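Long-range contacts in anti-H(O) lectin 1 (Ulex europaeus, PDB 1FX5), which binds L-fucose specifically as a calcium- and manganese-containing homodimeric legume lectin that recognises the O(H) blood-group determinant: residues I48-I52 with V210-F214; I55-N59 with F233-F237; F74-A80 with G221-E227; A103-L109 with S215-Y219. All coordinates share one frame; numbering follows the deposited sequence.

Interaction 1: I48-I52 with V210-F214; sequences IARYI and VSVGF
Arg50 and Gly213 form an antiparallel non-hydrogen-bonded pair whose CA atoms come within 3.9 Å. Gly213 suits this approach because it has no CB to meet the opposing backbone. Next to it lies the hydrogen-bonded pair of Ala49 and Phe214, joined by Ala49 N to Phe214 O (3.0 Å) and Phe214 N to Ala49 O (2.9 Å). Tyr51 N donates a third ladder bond to Val212 O. Beyond it, a water takes over the pairing, donating to Tyr51 O and accepting from Val212 N.

Arg50 adds a side-chain link. Its CB rests 3.5 Å from Val212 O. With CG anti to the carbonyl carbon (chi1 -36°) and an extended chain from CG to NE, the side chain reaches out and across to Ser211 on the neighbouring strand, where CD passes 3.4 Å from OG. The tip, NH1, then gives Ser211 OG a hydrogen bond of 3.0 Å, with an angle of 159° at the hydrogen and the oxygen almost in the guanidinium plane. Ser211 is short enough to place its hydroxyl there, and a second bond, from NH2 to Ser98 OG, helps fix the group's rotation.

Both strands belong to the curved front sheet of the legume-lectin sandwich: strand 18-22 flanks 48-52 and strand 88-94 flanks 210-214. Phe214 points into the core against Phe72 and Trp231, while Tyr51 stacks with Phe6 and packs on Leu4 of the second subunit.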
loop_
_atom_site.group_PDB
_atom_site.type_symbol
_atom_site.label_atom_id
_atom_site.label_comp_id
_atom_site.label_asym_id
_atom_site.label_seq_id
_atom_site.Cartn_x
_atom_site.Cartn_y
_atom_site.Cartn_z
ATOM N N ILE A 48 9.131 -2.374 -16.076
ATOM C CA ILE A 48 7.825 -2.229 -15.424
ATOM C C ILE A 48 7.985 -1.840 -13.940
ATOM O O ILE A 48 8.900 -2.317 -13.258
ATOM C CB ILE A 48 7.026 -3.578 -15.462
ATOM C CG1 ILE A 48 6.516 -3.882 -16.879
ATOM C CG2 ILE A 48 5.872 -3.556 -14.449
ATOM C CD1 ILE A 48 5.791 -5.242 -16.978
ATOM N N ALA A 49 7.086 -1.009 -13.431
ATOM C CA ALA A 49 7.137 -0.586 -12.033
ATOM C C ALA A 49 5.700 -0.524 -11.509
ATOM O O ALA A 49 4.841 0.097 -12.130
ATOM C CB ALA A 49 7.818 0.767 -11.901
ATOM N N ARG A 50 5.437 -1.162 -10.375
ATOM C CA ARG A 50 4.089 -1.167 -9.797
ATOM C C ARG A 50 4.135 -0.846 -8.331
ATOM O O ARG A 50 5.154 -1.110 -7.678
ATOM C CB ARG A 50 3.479 -2.575 -9.864
ATOM C CG ARG A 50 3.809 -3.385 -11.086
ATOM C CD ARG A 50 3.180 -4.768 -11.040
ATOM N NE ARG A 50 3.750 -5.646 -12.059
ATOM C CZ ARG A 50 3.069 -6.572 -12.726
ATOM N NH1 ARG A 50 1.774 -6.755 -12.493
ATOM N NH2 ARG A 50 3.684 -7.307 -13.643
ATOM N N TYR A 51 3.036 -0.311 -7.796
ATOM C CA TYR A 51 2.984 0.004 -6.361
ATOM C C TYR A 51 2.973 -1.417 -5.745
ATOM O O TYR A 51 2.331 -2.335 -6.284
ATOM C CB TYR A 51 1.716 0.802 -5.979
ATOM C CG TYR A 51 1.688 1.228 -4.515
ATOM C CD1 TYR A 51 0.677 0.794 -3.670
ATOM C CD2 TYR A 51 2.694 2.049 -3.973
ATOM C CE1 TYR A 51 0.660 1.151 -2.326
ATOM C CE2 TYR A 51 2.690 2.420 -2.615
ATOM C CZ TYR A 51 1.661 1.965 -1.798
ATOM O OH TYR A 51 1.591 2.314 -0.456
ATOM N N ILE A 52 3.669 -1.593 -4.623
ATOM C CA ILE A 52 3.759 -2.893 -3.978
ATOM C C ILE A 52 2.491 -3.588 -3.451
ATOM O O ILE A 52 2.411 -4.811 -3.457
ATOM C CB ILE A 52 4.918 -2.891 -2.926
ATOM C CG1 ILE A 52 5.368 -4.316 -2.634
ATOM C CG2 ILE A 52 4.499 -2.181 -1.652
ATOM C CD1 ILE A 52 6.516 -4.384 -1.649
ATOM N N VAL A 210 -6.015 -6.314 -8.287
ATOM C CA VAL A 210 -5.050 -6.040 -9.365
ATOM C C VAL A 210 -3.945 -5.101 -8.900
ATOM O O VAL A 210 -4.087 -4.427 -7.882
ATOM C CB VAL A 210 -5.726 -5.345 -10.610
ATOM C CG1 VAL A 210 -6.796 -6.228 -11.220
ATOM C CG2 VAL A 210 -6.324 -3.993 -10.217
ATOM N N SER A 211 -2.836 -5.070 -9.630
ATOM C CA SER A 211 -1.727 -4.175 -9.279
ATOM C C SER A 211 -1.856 -2.987 -10.251
ATOM O O SER A 211 -2.524 -3.123 -11.274
ATOM C CB SER A 211 -0.389 -4.872 -9.524
ATOM O OG SER A 211 -0.218 -5.189 -10.893
ATOM N N VAL A 212 -1.359 -1.808 -9.888
ATOM C CA VAL A 212 -1.429 -0.643 -10.784
ATOM C C VAL A 212 0.034 -0.224 -10.982
ATOM O O VAL A 212 0.835 -0.322 -10.033
ATOM C CB VAL A 212 -2.230 0.552 -10.218
ATOM C CG1 VAL A 212 -3.690 0.170 -10.024
ATOM C CG2 VAL A 212 -1.610 1.063 -8.925
ATOM N N GLY A 213 0.398 0.211 -12.191
ATOM C CA GLY A 213 1.773 0.614 -12.440
ATOM C C GLY A 213 1.998 1.122 -13.849
ATOM O O GLY A 213 1.035 1.413 -14.566
ATOM N N PHE A 214 3.257 1.160 -14.273
ATOM C CA PHE A 214 3.614 1.635 -15.596
ATOM C C PHE A 214 4.608 0.687 -16.267
ATOM O O PHE A 214 5.283 -0.115 -15.609
ATOM C CB PHE A 214 4.349 2.995 -15.519
ATOM C CG PHE A 214 3.647 4.086 -14.705
ATOM C CD1 PHE A 214 3.919 4.243 -13.344
ATOM C CD2 PHE A 214 2.787 4.996 -15.318
ATOM C CE1 PHE A 214 3.350 5.286 -12.611
ATOM C CE2 PHE A 214 2.224 6.033 -14.594
ATOM C CZ PHE A 214 2.503 6.177 -13.241
HETATM O O HOH W 1 -0.335 -2.254 -7.091
#

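Interaction 2: I55-N59 with F233-F237; sequences IHIWN and FTSTF. Unlike the reference sequence in segment 233-237: Thr236 (reference Asn), Phe237 (reference Leu).
Phe237 carries the aromatic part of the contact, turning its edge toward one face of the His56 imidazole in a T-shaped pair. The ring centroids of Phe237 and His56 are 5.6 Å apart and the planes stand at 72°. Because chi1 of Phe237 (-82°) swings the ring back beside its own backbone N, CE2 comes 3.6 Å from His56 O, and CE1 meets Trp58 CA edge-on at 4.0 Å. A flat, broad side chain suits this place, since one ring touches four successive residues, from His56 to Asn59. His56 stacks with Trp209 as well.

Apolar packing lies deeper. Ile55 and Phe233 point from facing strands and overlap alongside, with Ile55 CD1 touching Phe233 CE2 at 4.1 Å. The branch methyl CG2 of Ile55 sits 3.6 Å from Ser235 OG.

The polar link is indirect: a water donates to His56 O (3.2 Å) and accepts from Ser235 OG (3.0 Å).

Although the segments run nearly parallel, 13° apart, no direct hydrogen bond joins them. They belong to different sheets of the sandwich, and what holds them is the chemistry of facing layers, with aliphatic and aromatic groups inside and a water and a ring pair toward the margin.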
loop_
_atom_site.group_PDB
_atom_site.type_symbol
_atom_site.label_atom_id
_atom_site.label_comp_id
_atom_site.label_asym_id
_atom_site.label_seq_id
_atom_site.Cartn_x
_atom_site.Cartn_y
_atom_site.Cartn_z
ATOM N N ILE A 55 -4.619 -3.646 -5.293
ATOM C CA ILE A 55 -5.794 -2.809 -5.126
ATOM C C ILE A 55 -7.025 -3.689 -5.281
ATOM O O ILE A 55 -7.062 -4.565 -6.157
ATOM C CB ILE A 55 -5.859 -1.739 -6.260
ATOM C CG1 ILE A 55 -4.501 -1.053 -6.451
ATOM C CG2 ILE A 55 -6.909 -0.695 -5.967
ATOM C CD1 ILE A 55 -4.043 -0.221 -5.296
ATOM N N HIS A 56 -8.021 -3.458 -4.431
ATOM C CA HIS A 56 -9.279 -4.201 -4.449
ATOM C C HIS A 56 -10.104 -3.428 -5.477
ATOM O O HIS A 56 -10.615 -2.353 -5.164
ATOM C CB HIS A 56 -9.942 -4.123 -3.069
ATOM C CG HIS A 56 -10.972 -5.186 -2.812
ATOM N ND1 HIS A 56 -11.219 -6.220 -3.701
ATOM C CD2 HIS A 56 -11.806 -5.378 -1.770
ATOM C CE1 HIS A 56 -12.164 -7.002 -3.205
ATOM N NE2 HIS A 56 -12.541 -6.519 -2.035
ATOM N N ILE A 57 -10.209 -3.939 -6.700
ATOM C CA ILE A 57 -10.965 -3.232 -7.725
ATOM C C ILE A 57 -12.465 -3.522 -7.749
ATOM O O ILE A 57 -13.266 -2.660 -8.108
ATOM C CB ILE A 57 -10.277 -3.345 -9.104
ATOM C CG1 ILE A 57 -10.684 -2.170 -9.998
ATOM C CG2 ILE A 57 -10.649 -4.626 -9.781
ATOM C CD1 ILE A 57 -10.121 -0.837 -9.564
ATOM N N TRP A 58 -12.853 -4.749 -7.463
ATOM C CA TRP A 58 -14.272 -5.054 -7.441
ATOM C C TRP A 58 -14.483 -6.105 -6.366
ATOM O O TRP A 58 -13.537 -6.791 -5.964
ATOM C CB TRP A 58 -14.884 -5.383 -8.809
ATOM C CG TRP A 58 -14.423 -6.622 -9.449
ATOM C CD1 TRP A 58 -13.345 -6.767 -10.261
ATOM C CD2 TRP A 58 -15.072 -7.894 -9.406
ATOM N NE1 TRP A 58 -13.284 -8.048 -10.737
ATOM C CE2 TRP A 58 -14.326 -8.760 -10.232
ATOM C CE3 TRP A 58 -16.211 -8.377 -8.761
ATOM C CZ2 TRP A 58 -14.693 -10.097 -10.430
ATOM C CZ3 TRP A 58 -16.574 -9.698 -8.961
ATOM C CH2 TRP A 58 -15.813 -10.546 -9.790
ATOM N N ASN A 59 -15.700 -6.155 -5.841
ATOM C CA ASN A 59 -16.066 -7.088 -4.779
ATOM C C ASN A 59 -17.099 -8.149 -5.160
ATOM O O ASN A 59 -18.270 -7.822 -5.322
ATOM C CB ASN A 59 -16.607 -6.238 -3.632
ATOM C CG ASN A 59 -16.757 -7.012 -2.347
ATOM O OD1 ASN A 59 -16.930 -8.237 -2.352
ATOM N ND2 ASN A 59 -16.708 -6.300 -1.231
ATOM N N PHE A 233 -2.604 8.676 -6.834
ATOM C CA PHE A 233 -3.614 7.652 -7.107
ATOM C C PHE A 233 -4.593 7.494 -5.965
ATOM O O PHE A 233 -4.190 7.450 -4.798
ATOM C CB PHE A 233 -2.936 6.291 -7.318
ATOM C CG PHE A 233 -3.899 5.153 -7.554
ATOM C CD1 PHE A 233 -4.284 4.810 -8.844
ATOM C CD2 PHE A 233 -4.429 4.427 -6.483
ATOM C CE1 PHE A 233 -5.188 3.757 -9.076
ATOM C CE2 PHE A 233 -5.329 3.376 -6.700
ATOM C CZ PHE A 233 -5.711 3.043 -8.004
ATOM N N THR A 234 -5.870 7.329 -6.299
ATOM C CA THR A 234 -6.896 7.152 -5.294
ATOM C C THR A 234 -8.065 6.316 -5.825
ATOM O O THR A 234 -8.518 6.514 -6.973
ATOM C CB THR A 234 -7.388 8.520 -4.736
ATOM O OG1 THR A 234 -8.527 8.324 -3.894
ATOM C CG2 THR A 234 -7.821 9.409 -5.832
ATOM N N SER A 235 -8.475 5.307 -5.048
ATOM C CA SER A 235 -9.594 4.443 -5.430
ATOM C C SER A 235 -10.525 4.346 -4.243
ATOM O O SER A 235 -10.085 4.396 -3.070
ATOM C CB SER A 235 -9.161 3.044 -5.854
ATOM O OG SER A 235 -8.496 2.376 -4.803
ATOM N N THR A 236 -11.806 4.166 -4.550
ATOM C CA THR A 236 -12.824 4.060 -3.522
ATOM C C THR A 236 -14.075 3.371 -4.085
ATOM O O THR A 236 -14.310 3.372 -5.305
ATOM C CB THR A 236 -13.220 5.479 -3.031
ATOM O OG1 THR A 236 -14.171 5.382 -1.970
ATOM C CG2 THR A 236 -13.871 6.273 -4.149
ATOM N N PHE A 237 -14.828 2.723 -3.195
ATOM C CA PHE A 237 -16.067 2.035 -3.562
ATOM C C PHE A 237 -17.215 2.996 -3.197
ATOM O O PHE A 237 -18.330 2.909 -3.716
ATOM C CB PHE A 237 -16.245 0.763 -2.746
ATOM C CG PHE A 237 -15.491 -0.406 -3.265
ATOM C CD1 PHE A 237 -16.046 -1.222 -4.233
ATOM C CD2 PHE A 237 -14.260 -0.726 -2.755
ATOM C CE1 PHE A 237 -15.384 -2.353 -4.667
ATOM C CE2 PHE A 237 -13.594 -1.847 -3.182
ATOM C CZ PHE A 237 -14.152 -2.664 -4.141
HETATM O O HOH W 2 -10.396 0.408 -3.574
#

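Interaction 3: F74-A80 with G221-E227; sequences FFMETSA and GRQATHE
Phe75 and Glu227 lie obliquely to each other, with ring and carboxylate planes 41° apart. Glu227 CB sits over one face of the Phe75 ring, a CH-pi contact 4.2 Å from the centroid, while Glu227 OE2 reaches 3.3 Å from Phe75 CE2. That oxygen is buried with no polar partner in the model, and Glu77 OE2 lies 4.0 Å from it; the two like charges could well raise the proton affinity of one carboxylate. Beside them Glu77 and Thr225 run side by side, Glu77 CB touching Thr225 CG2 at 3.7 Å.

Beneath these groups is an antiparallel ladder of the flat back sheet of the legume-lectin sandwich. Phe75 with Glu227, and Glu77 with Thr225, are hydrogen-bonded pairs, each closed by two backbone bonds. Between them, on the opposite face, the non-hydrogen-bonded pair Met76 and His226 brings a soft sulfur to the imidazole edge. A chi1 of -44° sets Met76 CG beside the backbone N, and from there CG and SD both reach His226 CD2, at 3.7 and 3.5 Å.

Farther along, the Thr78 hydroxyl adds a side-chain bond. Its OG1 donates to Gln223 O (2.9 Å) and accepts from Ala80 N, an ST turn, and a water links Ser79 N to the same Gln223 carbonyl.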
loop_
_atom_site.group_PDB
_atom_site.type_symbol
_atom_site.label_atom_id
_atom_site.label_comp_id
_atom_site.label_asym_id
_atom_site.label_seq_id
_atom_site.Cartn_x
_atom_site.Cartn_y
_atom_site.Cartn_z
ATOM N N PHE A 74 5.057 13.154 -17.172
ATOM C CA PHE A 74 6.140 12.364 -17.743
ATOM C C PHE A 74 6.839 13.141 -18.891
ATOM O O PHE A 74 6.375 14.214 -19.318
ATOM C CB PHE A 74 5.573 11.011 -18.249
ATOM C CG PHE A 74 4.915 11.082 -19.619
ATOM C CD1 PHE A 74 5.646 10.858 -20.774
ATOM C CD2 PHE A 74 3.573 11.375 -19.744
ATOM C CE1 PHE A 74 5.056 10.929 -22.032
ATOM C CE2 PHE A 74 2.967 11.446 -20.994
ATOM C CZ PHE A 74 3.713 11.224 -22.146
ATOM N N PHE A 75 8.003 12.656 -19.309
ATOM C CA PHE A 75 8.745 13.274 -20.399
ATOM C C PHE A 75 9.596 12.167 -21.029
ATOM O O PHE A 75 9.805 11.108 -20.421
ATOM C CB PHE A 75 9.554 14.516 -19.956
ATOM C CG PHE A 75 10.752 14.205 -19.106
ATOM C CD1 PHE A 75 10.621 14.014 -17.735
ATOM C CD2 PHE A 75 12.017 14.132 -19.672
ATOM C CE1 PHE A 75 11.734 13.750 -16.936
ATOM C CE2 PHE A 75 13.130 13.872 -18.884
ATOM C CZ PHE A 75 12.987 13.681 -17.509
ATOM N N MET A 76 9.989 12.360 -22.283
ATOM C CA MET A 76 10.797 11.375 -22.992
ATOM C C MET A 76 12.042 12.062 -23.547
ATOM O O MET A 76 11.994 13.232 -23.909
ATOM C CB MET A 76 9.995 10.801 -24.176
ATOM C CG MET A 76 8.552 10.448 -23.869
ATOM S SD MET A 76 7.656 9.723 -25.256
ATOM C CE MET A 76 7.193 11.172 -26.244
ATOM N N GLU A 77 13.134 11.314 -23.672
ATOM C CA GLU A 77 14.387 11.858 -24.199
ATOM C C GLU A 77 14.904 10.921 -25.262
ATOM O O GLU A 77 14.845 9.701 -25.090
ATOM C CB GLU A 77 15.429 11.974 -23.103
ATOM C CG GLU A 77 14.907 12.647 -21.878
ATOM C CD GLU A 77 15.868 13.663 -21.349
ATOM O OE1 GLU A 77 15.898 14.780 -21.929
ATOM O OE2 GLU A 77 16.580 13.336 -20.363
ATOM N N THR A 78 15.456 11.482 -26.333
ATOM C CA THR A 78 15.986 10.668 -27.413
ATOM C C THR A 78 17.125 11.340 -28.182
ATOM O O THR A 78 17.163 12.560 -28.309
ATOM C CB THR A 78 14.862 10.292 -28.410
ATOM O OG1 THR A 78 15.361 9.360 -29.379
ATOM C CG2 THR A 78 14.340 11.517 -29.123
ATOM N N SER A 79 18.048 10.525 -28.690
ATOM C CA SER A 79 19.191 11.007 -29.463
ATOM C C SER A 79 18.942 10.721 -30.946
ATOM O O SER A 79 19.720 11.132 -31.806
ATOM C CB SER A 79 20.486 10.337 -29.006
ATOM O OG SER A 79 20.890 10.844 -27.741
ATOM N N ALA A 80 17.885 9.962 -31.233
ATOM C CA ALA A 80 17.522 9.617 -32.603
ATOM C C ALA A 80 16.534 10.678 -33.082
ATOM O O ALA A 80 16.149 11.570 -32.325
ATOM C CB ALA A 80 16.866 8.233 -32.640
ATOM N N GLY A 221 18.210 1.203 -32.495
ATOM C CA GLY A 221 18.208 2.088 -33.647
ATOM C C GLY A 221 17.235 3.242 -33.542
ATOM O O GLY A 221 17.308 4.185 -34.328
ATOM N N ARG A 222 16.317 3.181 -32.582
ATOM C CA ARG A 222 15.333 4.247 -32.403
ATOM C C ARG A 222 14.997 4.383 -30.926
ATOM O O ARG A 222 13.874 4.727 -30.549
ATOM C CB ARG A 222 14.076 3.986 -33.268
ATOM C CG ARG A 222 13.773 2.527 -33.609
ATOM C CD ARG A 222 13.360 2.307 -35.103
ATOM N NE ARG A 222 12.282 3.201 -35.497
ATOM C CZ ARG A 222 11.747 3.303 -36.713
ATOM N NH1 ARG A 222 12.164 2.557 -37.722
ATOM N NH2 ARG A 222 10.790 4.201 -36.917
ATOM N N GLN A 223 16.025 4.203 -30.109
ATOM C CA GLN A 223 15.912 4.275 -28.672
ATOM C C GLN A 223 15.533 5.597 -28.067
ATOM O O GLN A 223 15.962 6.642 -28.515
ATOM C CB GLN A 223 17.204 3.798 -28.005
ATOM C CG GLN A 223 17.584 2.360 -28.330
ATOM C CD GLN A 223 18.783 1.890 -27.511
ATOM O OE1 GLN A 223 19.595 2.700 -27.051
ATOM N NE2 GLN A 223 18.885 0.585 -27.309
ATOM N N ALA A 224 14.733 5.511 -27.011
ATOM C CA ALA A 224 14.257 6.666 -26.265
ATOM C C ALA A 224 13.957 6.182 -24.842
ATOM O O ALA A 224 13.650 4.998 -24.631
ATOM C CB ALA A 224 13.005 7.239 -26.901
ATOM N N THR A 225 14.153 7.054 -23.862
ATOM C CA THR A 225 13.885 6.704 -22.478
ATOM C C THR A 225 12.557 7.419 -22.096
ATOM O O THR A 225 12.256 8.494 -22.617
ATOM C CB THR A 225 15.077 7.088 -21.566
ATOM O OG1 THR A 225 14.778 6.713 -20.208
ATOM C CG2 THR A 225 15.360 8.582 -21.650
ATOM N N HIS A 226 11.738 6.782 -21.254
ATOM C CA HIS A 226 10.447 7.337 -20.828
ATOM C C HIS A 226 10.531 7.487 -19.320
ATOM O O HIS A 226 10.734 6.495 -18.618
ATOM C CB HIS A 226 9.324 6.376 -21.259
ATOM C CG HIS A 226 9.325 6.088 -22.731
ATOM N ND1 HIS A 226 10.084 5.079 -23.290
ATOM C CD2 HIS A 226 8.738 6.736 -23.765
ATOM C CE1 HIS A 226 9.972 5.124 -24.609
ATOM N NE2 HIS A 226 9.161 6.121 -24.925
ATOM N N GLU A 227 10.299 8.710 -18.834
ATOM C CA GLU A 227 10.372 9.034 -17.408
ATOM C C GLU A 227 9.179 9.694 -16.711
ATOM O O GLU A 227 8.581 10.631 -17.229
ATOM C CB GLU A 227 11.626 9.882 -17.226
ATOM C CG GLU A 227 12.854 9.090 -17.633
ATOM C CD GLU A 227 14.041 9.934 -17.991
ATOM O OE1 GLU A 227 15.079 9.781 -17.345
ATOM O OE2 GLU A 227 13.970 10.722 -18.946
HETATM O O HOH W 3 18.634 8.047 -27.953
#

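Interaction 4: A103-L109 with S215-Y219; sequences AGGYFGL and SGSTY. Unlike the reference sequence in segment 215-219: Ser217 (reference Gly).
Ser215 opens the contact by donating its hydroxyl to the loop: OG bonds Phe107 O at 2.8 Å, lying in the plane of that carbonyl. The same OG is 3.7 Å from Phe107 CB, and Leu109 CG comes near it at 4.2 Å, so the hydroxyl sits against apolar atoms of both Phe107 and Leu109. Phe107 has a positive phi (52°), part of the tight turning that directs its carbonyl at the strand.

Two residues on, Ser217 points the same way. A chi1 of 65° turns its OG between backbone N and carbonyl carbon, toward Gly104 O, to which it donates at 2.7 Å. That oxygen also accepts from Phe107 N, so one carbonyl ties the strand to the loop's own turn. Ser217 CB meets Ala103 CB at 4.1 Å, while OG lies 3.9 Å from Phe107 CD2. Small residues suit both sides, because the loop rests almost directly on the strand. At Thr218 the backbone makes the touch, O against Gly104 CA at 3.7 Å; its hydroxyl is engaged by Thr86 O.

The loop probably helps form the sugar-combining site, as in related lectins; here Gly105 N hydrogen-bonds a methylpentanediol, probably from the crystallisation liquor. Phe107 packs on Glu125 and Asp127, ligands of the manganese, Asp127 also holding the calcium. Strand 209-219 runs through the front sheet between strands 44-59 and 88-94, and Leu109 lies over 88-94 and 122-127.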
loop_
_atom_site.group_PDB
_atom_site.type_symbol
_atom_site.label_atom_id
_atom_site.label_comp_id
_atom_site.label_asym_id
_atom_site.label_seq_id
_atom_site.Cartn_x
_atom_site.Cartn_y
_atom_site.Cartn_z
ATOM N N ALA A 103 8.898 -6.947 -24.904
ATOM C CA ALA A 103 9.049 -5.493 -24.931
ATOM C C ALA A 103 8.937 -4.918 -26.361
ATOM O O ALA A 103 8.191 -5.464 -27.196
ATOM C CB ALA A 103 10.346 -5.098 -24.263
ATOM N N GLY A 104 9.637 -3.831 -26.667
ATOM C CA GLY A 104 9.514 -3.291 -28.012
ATOM C C GLY A 104 8.076 -2.809 -28.183
ATOM O O GLY A 104 7.492 -2.308 -27.220
ATOM N N GLY A 105 7.462 -3.013 -29.349
ATOM C CA GLY A 105 6.093 -2.559 -29.544
ATOM C C GLY A 105 4.995 -3.280 -28.771
ATOM O O GLY A 105 3.811 -2.974 -28.918
ATOM N N TYR A 106 5.370 -4.246 -27.951
ATOM C CA TYR A 106 4.402 -4.994 -27.166
ATOM C C TYR A 106 4.353 -4.505 -25.705
ATOM O O TYR A 106 3.671 -5.109 -24.863
ATOM C CB TYR A 106 4.670 -6.502 -27.300
ATOM C CG TYR A 106 4.498 -6.995 -28.725
ATOM C CD1 TYR A 106 5.597 -7.289 -29.520
ATOM C CD2 TYR A 106 3.235 -7.155 -29.273
ATOM C CE1 TYR A 106 5.443 -7.743 -30.824
ATOM C CE2 TYR A 106 3.066 -7.604 -30.592
ATOM C CZ TYR A 106 4.172 -7.899 -31.354
ATOM O OH TYR A 106 4.006 -8.387 -32.625
ATOM N N PHE A 107 5.137 -3.460 -25.409
ATOM C CA PHE A 107 5.221 -2.814 -24.085
ATOM C C PHE A 107 5.492 -3.641 -22.837
ATOM O O PHE A 107 5.262 -3.137 -21.712
ATOM C CB PHE A 107 3.926 -2.027 -23.802
ATOM C CG PHE A 107 3.566 -1.030 -24.864
ATOM C CD1 PHE A 107 2.498 -1.261 -25.728
ATOM C CD2 PHE A 107 4.297 0.142 -25.006
ATOM C CE1 PHE A 107 2.161 -0.344 -26.718
ATOM C CE2 PHE A 107 3.967 1.065 -25.999
ATOM C CZ PHE A 107 2.894 0.815 -26.857
ATOM N N GLY A 108 5.947 -4.876 -23.021
ATOM C CA GLY A 108 6.225 -5.741 -21.893
ATOM C C GLY A 108 4.952 -6.359 -21.314
ATOM O O GLY A 108 5.017 -7.135 -20.352
ATOM N N LEU A 109 3.800 -6.079 -21.924
ATOM C CA LEU A 109 2.522 -6.604 -21.448
ATOM C C LEU A 109 1.974 -7.809 -22.201
ATOM O O LEU A 109 1.202 -8.604 -21.633
ATOM C CB LEU A 109 1.462 -5.489 -21.504
ATOM C CG LEU A 109 1.744 -4.164 -20.788
ATOM C CD1 LEU A 109 0.595 -3.180 -21.069
ATOM C CD2 LEU A 109 1.897 -4.420 -19.293
ATOM N N SER A 215 4.739 0.841 -17.578
ATOM C CA SER A 215 5.660 0.044 -18.379
ATOM C C SER A 215 6.197 1.016 -19.442
ATOM O O SER A 215 5.508 1.989 -19.818
ATOM C CB SER A 215 4.969 -1.188 -19.017
ATOM O OG SER A 215 4.393 -0.927 -20.293
ATOM N N GLY A 216 7.442 0.809 -19.864
ATOM C CA GLY A 216 8.050 1.660 -20.866
ATOM C C GLY A 216 8.938 0.755 -21.693
ATOM O O GLY A 216 9.485 -0.209 -21.147
ATOM N N SER A 217 9.080 1.026 -22.994
ATOM C CA SER A 217 9.922 0.186 -23.821
ATOM C C SER A 217 10.391 0.905 -25.075
ATOM O O SER A 217 9.860 1.964 -25.427
ATOM C CB SER A 217 9.217 -1.135 -24.172
ATOM O OG SER A 217 8.089 -0.896 -24.969
ATOM N N THR A 218 11.407 0.329 -25.721
ATOM C CA THR A 218 11.998 0.875 -26.933
ATOM C C THR A 218 12.655 -0.229 -27.794
ATOM O O THR A 218 12.681 -1.401 -27.403
ATOM C CB THR A 218 13.002 1.982 -26.565
ATOM O OG1 THR A 218 13.320 2.765 -27.729
ATOM C CG2 THR A 218 14.265 1.376 -25.956
ATOM N N TYR A 219 13.198 0.145 -28.949
ATOM C CA TYR A 219 13.834 -0.816 -29.856
ATOM C C TYR A 219 15.201 -0.296 -30.340
ATOM O O TYR A 219 15.385 0.934 -30.351
ATOM C CB TYR A 219 12.880 -0.966 -31.033
ATOM C CG TYR A 219 13.242 -2.032 -31.998
ATOM C CD1 TYR A 219 13.714 -1.700 -33.268
ATOM C CD2 TYR A 219 13.131 -3.371 -31.649
ATOM C CE1 TYR A 219 14.061 -2.664 -34.156
ATOM C CE2 TYR A 219 13.479 -4.353 -32.536
ATOM C CZ TYR A 219 13.946 -3.991 -33.791
ATOM O OH TYR A 219 14.288 -4.956 -34.700
#

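Interactions 1 and 4 are buried and share strand 209-219: the first joins it to strand 44-59 by a ladder, the second lays a loop on it through serine hydroxyls. They touch where Ile48 packs on Ser215. Interactions 2 and 3 are only partly buried and share strand 224-236, but lie on opposite sides of the chain's centre. Interaction 3 is a ladder within the back sheet with a polar end; interaction 2 spans between sheets and relies on packing and a water. Interaction 2 meets interaction 1 through the bond of Ile55 N to Val210 O, and interaction 3 meets interaction 4 at Thr218, whose hydroxyl binds Ala224 N.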